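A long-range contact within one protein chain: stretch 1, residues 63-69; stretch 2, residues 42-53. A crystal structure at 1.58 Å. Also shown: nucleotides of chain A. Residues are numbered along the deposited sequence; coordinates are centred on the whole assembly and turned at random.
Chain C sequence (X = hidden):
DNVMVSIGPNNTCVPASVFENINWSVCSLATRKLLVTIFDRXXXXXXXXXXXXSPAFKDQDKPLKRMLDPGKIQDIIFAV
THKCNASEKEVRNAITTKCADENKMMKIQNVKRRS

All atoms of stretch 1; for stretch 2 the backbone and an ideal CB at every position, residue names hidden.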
ATOM      1  N   PRO C  63     -12.145   2.537 -18.634  1.00 30.64           N
ATOM      2  CA  PRO C  63     -11.174   2.093 -19.643  1.00 34.76           C
ATOM      3  C   PRO C  63     -10.234   1.031 -19.065  1.00 31.80           C
ATOM      4  O   PRO C  63      -9.821   1.175 -17.919  1.00 28.71           O
ATOM      5  CB  PRO C  63     -10.383   3.371 -19.948  1.00 33.07           C
ATOM      6  CG  PRO C  63     -11.261   4.496 -19.511  1.00 34.10           C
ATOM      7  CD  PRO C  63     -12.031   3.977 -18.340  1.00 34.21           C
ATOM      8  N   LEU C  64      -9.914  -0.024 -19.817  1.00 31.84           N
ATOM      9  CA  LEU C  64      -8.926  -0.992 -19.333  1.00 28.16           C
ATOM     10  C   LEU C  64      -7.517  -0.550 -19.736  1.00 28.23           C
ATOM     11  O   LEU C  64      -7.193  -0.483 -20.922  1.00 31.19           O
ATOM     12  CB  LEU C  64      -9.222  -2.425 -19.821  1.00 27.07           C
ATOM     13  CG  LEU C  64      -8.184  -3.506 -19.465  1.00 31.06           C
ATOM     14  CD1 LEU C  64      -7.990  -3.655 -17.961  1.00 26.89           C
ATOM     15  CD2 LEU C  64      -8.552  -4.854 -20.086  1.00 31.06           C
ATOM     16  N   LYS C  65      -6.685  -0.244 -18.744  1.00 21.36           N
ATOM     17  CA  LYS C  65      -5.328   0.230 -19.001  1.00 16.69           C
ATOM     18  C   LYS C  65      -4.378  -0.930 -19.216  1.00 19.05           C
ATOM     19  O   LYS C  65      -4.422  -1.919 -18.468  1.00 19.49           O
ATOM     20  CB  LYS C  65      -4.842   1.062 -17.815  1.00 14.18           C
ATOM     21  CG  LYS C  65      -5.712   2.272 -17.557  1.00 18.16           C
ATOM     22  CD  LYS C  65      -5.221   3.092 -16.380  1.00 19.14           C
ATOM     23  CE  LYS C  65      -6.178   4.225 -16.044  1.00 22.28           C
ATOM     24  NZ  LYS C  65      -5.898   4.757 -14.670  1.00 27.21           N
ATOM     25  N   ARG C  66      -3.524  -0.820 -20.230  1.00 15.56           N
ATOM     26  CA  ARG C  66      -2.540  -1.866 -20.514  1.00 15.87           C
ATOM     27  C   ARG C  66      -1.353  -1.746 -19.572  1.00 17.86           C
ATOM     28  O   ARG C  66      -1.120  -0.692 -18.977  1.00 16.05           O
ATOM     29  CB  ARG C  66      -2.029  -1.774 -21.960  1.00 22.67           C
ATOM     30  CG  ARG C  66      -3.096  -1.616 -23.038  1.00 28.96           C
ATOM     31  CD  ARG C  66      -4.124  -2.724 -22.998  1.00 31.73           C
ATOM     32  NE  ARG C  66      -3.574  -4.046 -23.294  1.00 37.55           N
ATOM     33  CZ  ARG C  66      -4.324  -5.131 -23.459  1.00 34.13           C
ATOM     34  NH1 ARG C  66      -5.644  -5.035 -23.365  1.00 34.24           N
ATOM     35  NH2 ARG C  66      -3.762  -6.306 -23.711  1.00 32.43           N
HETATM   36  N   MSE C  67      -0.578  -2.812 -19.456  1.00 16.81           N
HETATM   37  CA  MSE C  67       0.582  -2.769 -18.582  1.00 15.54           C
HETATM   38  C   MSE C  67       1.732  -1.942 -19.178  1.00 17.10           C
HETATM   39  O   MSE C  67       1.971  -1.946 -20.392  1.00 18.24           O
HETATM   40  CB  MSE C  67       1.047  -4.181 -18.210  1.00 20.38           C
HETATM   41  CG  MSE C  67       1.965  -4.786 -19.232  1.00 21.86           C
HETATM   42 SE   MSE C  67       2.497  -6.570 -18.730  0.58 30.27          SE
HETATM   43  CE  MSE C  67       2.663  -6.346 -16.829  1.00 25.32           C
ATOM     44  N   LEU C  68       2.423  -1.203 -18.311  1.00 14.36           N
ATOM     45  CA  LEU C  68       3.653  -0.520 -18.700  1.00 14.24           C
ATOM     46  C   LEU C  68       4.677  -1.565 -19.131  1.00 14.40           C
ATOM     47  O   LEU C  68       4.692  -2.678 -18.597  1.00 15.78           O
ATOM     48  CB  LEU C  68       4.209   0.276 -17.511  1.00 15.64           C
ATOM     49  CG  LEU C  68       3.417   1.527 -17.141  1.00 16.08           C
ATOM     50  CD1 LEU C  68       3.899   2.044 -15.781  1.00 17.53           C
ATOM     51  CD2 LEU C  68       3.560   2.588 -18.219  1.00 17.66           C
ATOM     52  N   ASP C  69       5.519  -1.200 -20.095  1.00 15.39           N
ATOM     53  CA  ASP C  69       6.599  -2.051 -20.612  1.00 16.62           C
ATOM     54  C   ASP C  69       7.256  -2.827 -19.471  1.00 15.37           C
ATOM     55  O   ASP C  69       7.904  -2.224 -18.614  1.00 17.51           O
ATOM     56  CB  ASP C  69       7.630  -1.146 -21.309  1.00 18.10           C
ATOM     57  CG  ASP C  69       8.753  -1.915 -21.995  1.00 25.51           C
ATOM     58  OD1 ASP C  69       9.240  -2.921 -21.449  1.00 25.22           O
ATOM     59  OD2 ASP C  69       9.173  -1.491 -23.097  1.00 25.85           O
ATOM     60  N   UNK C  42       1.751  10.764 -21.086  1.00 17.77           N
ATOM     61  CA  UNK C  42       0.556  10.147 -21.664  1.00 21.35           C
ATOM     62  C   UNK C  42       0.547   8.635 -21.446  1.00 18.87           C
ATOM     63  O   UNK C  42      -0.494   8.058 -21.142  1.00 18.74           O
ATOM     64  CB  UNK C  42       0.470  10.459 -23.159  1.00 21.35           C
ATOM     65  N   UNK C  43       1.707   8.003 -21.598  1.00 16.45           N
ATOM     66  CA  UNK C  43       1.835   6.574 -21.326  1.00 14.85           C
ATOM     67  C   UNK C  43       1.516   6.258 -19.861  1.00 13.80           C
ATOM     68  O   UNK C  43       0.771   5.316 -19.565  1.00 15.08           O
ATOM     69  CB  UNK C  43       3.246   6.094 -21.673  1.00 14.85           C
ATOM     70  N   UNK C  44       2.081   7.049 -18.949  1.00 14.47           N
ATOM     71  CA  UNK C  44       1.831   6.856 -17.526  1.00 14.36           C
ATOM     72  C   UNK C  44       0.356   7.048 -17.195  1.00 14.26           C
ATOM     73  O   UNK C  44      -0.190   6.378 -16.314  1.00 17.02           O
ATOM     74  CB  UNK C  44       2.685   7.820 -16.700  1.00 14.36           C
ATOM     75  N   UNK C  45      -0.286   7.970 -17.907  1.00 15.41           N
ATOM     76  CA  UNK C  45      -1.671   8.303 -17.599  1.00 16.56           C
ATOM     77  C   UNK C  45      -2.652   7.250 -18.114  1.00 21.53           C
ATOM     78  O   UNK C  45      -3.780   7.153 -17.626  1.00 22.86           O
ATOM     79  CB  UNK C  45      -2.020   9.669 -18.193  1.00 16.56           C
ATOM     80  N   UNK C  46      -2.223   6.458 -19.087  1.00 16.17           N
ATOM     81  CA  UNK C  46      -3.123   5.498 -19.738  1.00 14.05           C
ATOM     82  C   UNK C  46      -2.780   4.040 -19.480  1.00 15.85           C
ATOM     83  O   UNK C  46      -3.493   3.151 -19.946  1.00 17.50           O
ATOM     84  CB  UNK C  46      -3.122   5.743 -21.248  1.00 14.05           C
ATOM     85  N   UNK C  47      -1.691   3.789 -18.757  1.00 14.07           N
ATOM     86  CA  UNK C  47      -1.245   2.432 -18.463  1.00 14.48           C
ATOM     87  C   UNK C  47      -1.238   2.200 -16.961  1.00 14.03           C
ATOM     88  O   UNK C  47      -1.380   3.142 -16.178  1.00 16.24           O
ATOM     89  CB  UNK C  47       0.145   2.177 -19.050  1.00 14.48           C
ATOM     90  N   UNK C  48      -1.071   0.941 -16.575  1.00 15.40           N
ATOM     91  CA  UNK C  48      -0.937   0.558 -15.183  1.00 15.08           C
ATOM     92  C   UNK C  48       0.247  -0.387 -14.993  1.00 14.61           C
ATOM     93  O   UNK C  48       0.854  -0.858 -15.959  1.00 15.98           O
ATOM     94  CB  UNK C  48      -2.228  -0.095 -14.685  1.00 15.08           C
ATOM     95  N   UNK C  49       0.560  -0.698 -13.739  1.00 13.47           N
ATOM     96  CA  UNK C  49       1.649  -1.622 -13.462  1.00 13.33           C
ATOM     97  C   UNK C  49       1.359  -3.017 -14.005  1.00 15.42           C
ATOM     98  O   UNK C  49       2.233  -3.640 -14.615  1.00 17.97           O
ATOM     99  CB  UNK C  49       1.909  -1.691 -11.956  1.00 13.33           C
ATOM    100  N   UNK C  50       0.131  -3.491 -13.806  1.00 14.87           N
ATOM    101  CA  UNK C  50      -0.216  -4.883 -14.114  1.00 14.11           C
ATOM    102  C   UNK C  50      -1.081  -5.093 -15.353  1.00 15.94           C
ATOM    103  O   UNK C  50      -1.148  -6.210 -15.875  1.00 19.23           O
ATOM    104  CB  UNK C  50      -0.942  -5.489 -12.911  1.00 14.11           C
ATOM    105  N   UNK C  51      -1.760  -4.044 -15.807  1.00 16.64           N
ATOM    106  CA  UNK C  51      -2.686  -4.164 -16.922  1.00 17.51           C
ATOM    107  C   UNK C  51      -3.992  -4.863 -16.563  1.00 16.64           C
ATOM    108  O   UNK C  51      -4.811  -5.138 -17.442  1.00 21.85           O
ATOM    109  CB  UNK C  51      -2.007  -4.918 -18.068  1.00 17.51           C
ATOM    110  N   UNK C  52      -4.201  -5.142 -15.282  1.00 18.08           N
ATOM    111  CA  UNK C  52      -5.425  -5.813 -14.849  1.00 19.54           C
ATOM    112  C   UNK C  52      -6.438  -4.783 -14.382  1.00 17.91           C
ATOM    113  O   UNK C  52      -6.064  -3.736 -13.869  1.00 16.90           O
ATOM    114  CB  UNK C  52      -5.133  -6.820 -13.735  1.00 19.54           C
ATOM    115  N   UNK C  53      -7.738  -5.062 -14.573  1.00 17.79           N
ATOM    116  CA  UNK C  53      -8.760  -4.110 -14.131  1.00 17.09           C
ATOM    117  C   UNK C  53      -8.870  -4.092 -12.611  1.00 16.09           C
ATOM    118  O   UNK C  53      -8.508  -5.079 -11.956  1.00 20.08           O
ATOM    119  CB  UNK C  53     -10.116  -4.455 -14.750  1.00 17.09           C
TER
ATOM    120  P    DA A   7      -2.155  -2.012 -10.614  1.00 14.16           P
ATOM    121  OP1  DA A   7      -1.761  -2.503 -11.956  1.00 15.04           O
ATOM    122  OP2  DA A   7      -1.375  -0.955  -9.927  1.00 15.55           O
ATOM    123  O5'  DA A   7      -3.638  -1.478 -10.676  1.00 13.24           O
ATOM    124  C5'  DA A   7      -4.595  -2.253 -11.383  1.00 13.31           C
ATOM    125  C4'  DA A   7      -5.904  -1.494 -11.416  1.00 15.50           C
ATOM    126  O4'  DA A   7      -6.522  -1.591 -10.101  1.00 15.80           O
ATOM    127  C3'  DA A   7      -5.821  -0.008 -11.748  1.00 18.01           C
ATOM    128  O3'  DA A   7      -7.006   0.356 -12.463  1.00 19.05           O
ATOM    129  C2'  DA A   7      -5.786   0.672 -10.375  1.00 14.55           C
ATOM    130  C1'  DA A   7      -6.621  -0.296  -9.532  1.00 14.37           C
ATOM    131  N9   DA A   7      -6.204  -0.403  -8.130  1.00 16.94           N
ATOM    132  C8   DA A   7      -4.920  -0.437  -7.640  1.00 17.55           C
ATOM    133  N7   DA A   7      -4.861  -0.526  -6.328  1.00 14.81           N
ATOM    134  C5   DA A   7      -6.195  -0.565  -5.929  1.00 12.88           C
ATOM    135  C6   DA A   7      -6.815  -0.647  -4.666  1.00 14.55           C
ATOM    136  N6   DA A   7      -6.139  -0.727  -3.503  1.00 14.82           N
ATOM    137  N1   DA A   7      -8.164  -0.657  -4.637  1.00 16.96           N
ATOM    138  C2   DA A   7      -8.854  -0.576  -5.787  1.00 20.16           C
ATOM    139  N3   DA A   7      -8.381  -0.494  -7.037  1.00 17.87           N
ATOM    140  C4   DA A   7      -7.032  -0.475  -7.034  1.00 15.77           C
ATOM    141  P    DT A   8      -7.172   1.833 -13.071  1.00 19.63           P
ATOM    142  OP1  DT A   8      -7.967   1.715 -14.325  1.00 26.40           O
ATOM    143  OP2  DT A   8      -5.850   2.478 -13.104  1.00 20.17           O
ATOM    144  O5'  DT A   8      -8.067   2.592 -11.981  1.00 22.44           O
ATOM    145  C5'  DT A   8      -9.391   2.132 -11.764  1.00 16.88           C
ATOM    146  C4'  DT A   8      -9.977   2.869 -10.572  1.00 18.08           C
ATOM    147  O4'  DT A   8      -9.278   2.448  -9.379  1.00 18.57           O
ATOM    148  C3'  DT A   8      -9.803   4.381 -10.620  1.00 22.67           C
ATOM    149  O3'  DT A   8     -11.068   4.945 -10.930  1.00 17.53           O
ATOM    150  C2'  DT A   8      -9.344   4.790  -9.220  1.00 20.96           C
ATOM    151  C1'  DT A   8      -9.449   3.494  -8.436  1.00 18.51           C
ATOM    152  N1   DT A   8      -8.412   3.282  -7.396  1.00 19.02           N
ATOM    153  C2   DT A   8      -8.829   3.018  -6.113  1.00 21.20           C
ATOM    154  O2   DT A   8     -10.006   2.971  -5.802  1.00 21.64           O
ATOM    155  N3   DT A   8      -7.818   2.825  -5.205  1.00 16.80           N
ATOM    156  C4   DT A   8      -6.461   2.873  -5.471  1.00 16.92           C
ATOM    157  O4   DT A   8      -5.632   2.678  -4.591  1.00 15.59           O
ATOM    158  C5   DT A   8      -6.096   3.147  -6.836  1.00 18.68           C
ATOM    159  C7   DT A   8      -4.648   3.212  -7.226  1.00 15.01           C
ATOM    160  C6   DT A   8      -7.078   3.342  -7.726  1.00 16.00           C
ATOM    161  P    DA A   6       1.124  -5.758  -5.628  1.00 19.09           P
ATOM    162  OP1  DA A   6       2.194  -6.090  -6.578  1.00 20.23           O
ATOM    163  OP2  DA A   6       1.364  -4.868  -4.468  1.00 20.81           O
ATOM    164  O5'  DA A   6      -0.097  -5.104  -6.423  1.00 15.85           O
ATOM    165  C5'  DA A   6      -0.512  -5.731  -7.617  1.00 15.88           C
ATOM    166  C4'  DA A   6      -1.671  -4.952  -8.211  1.00 14.76           C
ATOM    167  O4'  DA A   6      -2.776  -4.957  -7.270  1.00 17.08           O
ATOM    168  C3'  DA A   6      -1.415  -3.481  -8.540  1.00 15.25           C
ATOM    169  O3'  DA A   6      -2.283  -3.294  -9.640  1.00 17.07           O
ATOM    170  C2'  DA A   6      -1.903  -2.784  -7.263  1.00 14.98           C
ATOM    171  C1'  DA A   6      -3.131  -3.631  -6.928  1.00 14.22           C
ATOM    172  N9   DA A   6      -3.547  -3.672  -5.530  1.00 14.38           N
ATOM    173  C8   DA A   6      -2.780  -3.652  -4.393  1.00 15.53           C
ATOM    174  N7   DA A   6      -3.491  -3.737  -3.289  1.00 14.75           N
ATOM    175  C5   DA A   6      -4.803  -3.856  -3.728  1.00 13.66           C
ATOM    176  C6   DA A   6      -6.041  -3.978  -3.060  1.00 13.00           C
ATOM    177  N6   DA A   6      -6.152  -4.025  -1.731  1.00 14.13           N
ATOM    178  N1   DA A   6      -7.159  -4.058  -3.828  1.00 14.65           N
ATOM    179  C2   DA A   6      -7.029  -4.009  -5.157  1.00 17.06           C
ATOM    180  N3   DA A   6      -5.925  -3.898  -5.889  1.00 16.20           N
ATOM    181  C4   DA A   6      -4.843  -3.814  -5.108  1.00 14.01           C

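Position 42 is helical (phi/psi -63/-41), and its ideal CB has nothing of stretch 1 within 5.5 Å, so almost any helix-compatible side chain would suit. It is E42, which makes no contact across.

At 43 the ideal CB points sideways, 4.9 Å from L68 CD2; a small or medium side chain with a methyl group would fit. T43 brings CG2 to 3.8 Å from L68 CD2. Positions 44 and 45 point away, and stretch 1 leaves the choice wide. L44 nevertheless returns at its tip, CD2 lying 4.3 Å from L68 CD2, while A45 ends at its methyl.

Position 46 also points away, so its backbone matters more: its O lies 3.3 Å from K65 CB. A polar residue could suit this last helical turn. T46 donates from OG1 to E42 O (2.9 Å), and water 1 links T46 O (2.7 Å) to R66 N (2.9 Å).

At 47 phi/psi changes to -119/169, leaving the helix. The ideal CB is only 3.1 Å from R66 O and 3.5 Å from L68 CD2, so the CB itself is crowded by a carbonyl, and several side chains that extend beyond it, a flat ring among them, could suit. H47 places its ring edge near M67 O (CD2 to O, 3.4 Å), and its ND1 donates to T46 OG1 (3.0 Å).

Position 48 is extended, its backbone pairing in parallel with stretch 1: the N of 48 donates to R66 O (2.9 Å, 162°), and L68 N donates to the O of 48 (2.8 Å, 158°). The ideal CB lies 4.2 Å from K65 CB, ordinary packing that does not by itself set a size; a small polar residue is one of several that would suit. S48 OG accepts from the backbone N of position 51 (2.8 Å), and water 3, its O 2.7 Å from S48 OG, also lies 3.1 Å from K65 O.

Position 49 points away, allowing many types; V49 contributes its carbonyl, with water 4 joining V49 O (2.7 Å) to L68 O (2.8 Å). At 50 the CB also points away from stretch 1, but the DA7 phosphate invites a donor. T50 supplies two to DA7 OP1, from N (2.8 Å) and OG1 (2.6 Å).

Position 51 has positive phi (74°), which favours glycine, and an ideal CB would sit 2.9 Å from M67 N, a clash that leaves no room for a CB. G51 CA approaches K65 O to 3.2 Å in a CA-H...O contact.

Position 52 points away, leaving the side chain free of stretch 1, so many types would suit; the deposited K52 keeps its side chain at least 6.0 Å from stretch 1. At 53 phi is -72°, and the ideal CB lies 3.9 Å from L64 CD1, suiting a compact apolar residue; P53 CD packs 3.8 Å from L64 CD1.

Stretch 2, residues 42-53: ETLATHSVTGKP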
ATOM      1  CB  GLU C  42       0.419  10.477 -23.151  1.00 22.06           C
ATOM      2  CG  GLU C  42      -0.944  10.117 -23.753  1.00 23.07           C
ATOM      3  CD  GLU C  42      -0.978   8.746 -24.422  1.00 44.10           C
ATOM      4  OE1 GLU C  42      -2.083   8.307 -24.820  1.00 51.33           O
ATOM      5  OE2 GLU C  42       0.090   8.105 -24.559  1.00 48.16           O
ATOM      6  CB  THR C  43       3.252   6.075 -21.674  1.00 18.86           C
ATOM      7  OG1 THR C  43       3.505   6.293 -23.069  1.00 21.08           O
ATOM      8  CG2 THR C  43       3.381   4.606 -21.378  1.00 14.96           C
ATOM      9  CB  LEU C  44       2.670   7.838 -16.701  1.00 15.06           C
ATOM     10  CG  LEU C  44       4.185   7.660 -16.836  1.00 14.78           C
ATOM     11  CD1 LEU C  44       4.906   8.750 -16.045  1.00 15.81           C
ATOM     12  CD2 LEU C  44       4.606   6.286 -16.341  1.00 14.89           C
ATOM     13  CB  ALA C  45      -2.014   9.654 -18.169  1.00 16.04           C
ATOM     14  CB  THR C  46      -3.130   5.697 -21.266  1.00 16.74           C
ATOM     15  OG1 THR C  46      -1.792   5.573 -21.780  1.00 16.82           O
ATOM     16  CG2 THR C  46      -3.687   7.062 -21.618  1.00 18.66           C
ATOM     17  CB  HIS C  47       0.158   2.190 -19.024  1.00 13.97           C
ATOM     18  CG  HIS C  47       0.195   2.070 -20.516  1.00 13.48           C
ATOM     19  ND1 HIS C  47      -0.221   3.080 -21.363  1.00 17.41           N
ATOM     20  CD2 HIS C  47       0.591   1.050 -21.315  1.00 17.49           C
ATOM     21  CE1 HIS C  47      -0.071   2.685 -22.617  1.00 19.55           C
ATOM     22  NE2 HIS C  47       0.417   1.460 -22.617  1.00 17.85           N
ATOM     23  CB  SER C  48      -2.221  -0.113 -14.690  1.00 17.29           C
ATOM     24  OG  SER C  48      -2.451  -1.322 -15.404  1.00 16.52           O
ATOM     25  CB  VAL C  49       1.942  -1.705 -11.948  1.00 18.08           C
ATOM     26  CG1 VAL C  49       2.947  -2.808 -11.649  1.00 23.71           C
ATOM     27  CG2 VAL C  49       2.457  -0.365 -11.457  1.00 18.82           C
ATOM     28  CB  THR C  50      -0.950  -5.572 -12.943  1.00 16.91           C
ATOM     29  OG1 THR C  50      -2.243  -4.974 -12.768  1.00 18.05           O
ATOM     30  CG2 THR C  50      -0.143  -5.465 -11.652  1.00 18.88           C
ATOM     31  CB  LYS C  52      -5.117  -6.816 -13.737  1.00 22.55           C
ATOM     32  CG  LYS C  52      -4.202  -7.943 -14.197  1.00 27.68           C
ATOM     33  CD  LYS C  52      -4.075  -9.017 -13.136  1.00 42.02           C
ATOM     34  CE  LYS C  52      -3.649 -10.338 -13.750  1.00 51.15           C
ATOM     35  NZ  LYS C  52      -3.982 -11.476 -12.846  1.00 59.79           N
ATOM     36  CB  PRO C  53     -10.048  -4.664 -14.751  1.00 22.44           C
ATOM     37  CG  PRO C  53      -9.788  -6.132 -14.908  1.00 25.02           C
ATOM     38  CD  PRO C  53      -8.318  -6.255 -15.221  1.00 21.85           C
TER
HETATM   39  O   HOH W   1      -3.272   1.469 -21.984  1.00 24.83           O
HETATM   40  O   HOH W   2      -2.770   5.343 -15.282  1.00 22.05           O
HETATM   41  O   HOH W   3      -5.094  -1.775 -15.480  1.00 20.06           O
HETATM   42  O   HOH W   4       4.611  -3.321 -15.883  1.00 19.46           O
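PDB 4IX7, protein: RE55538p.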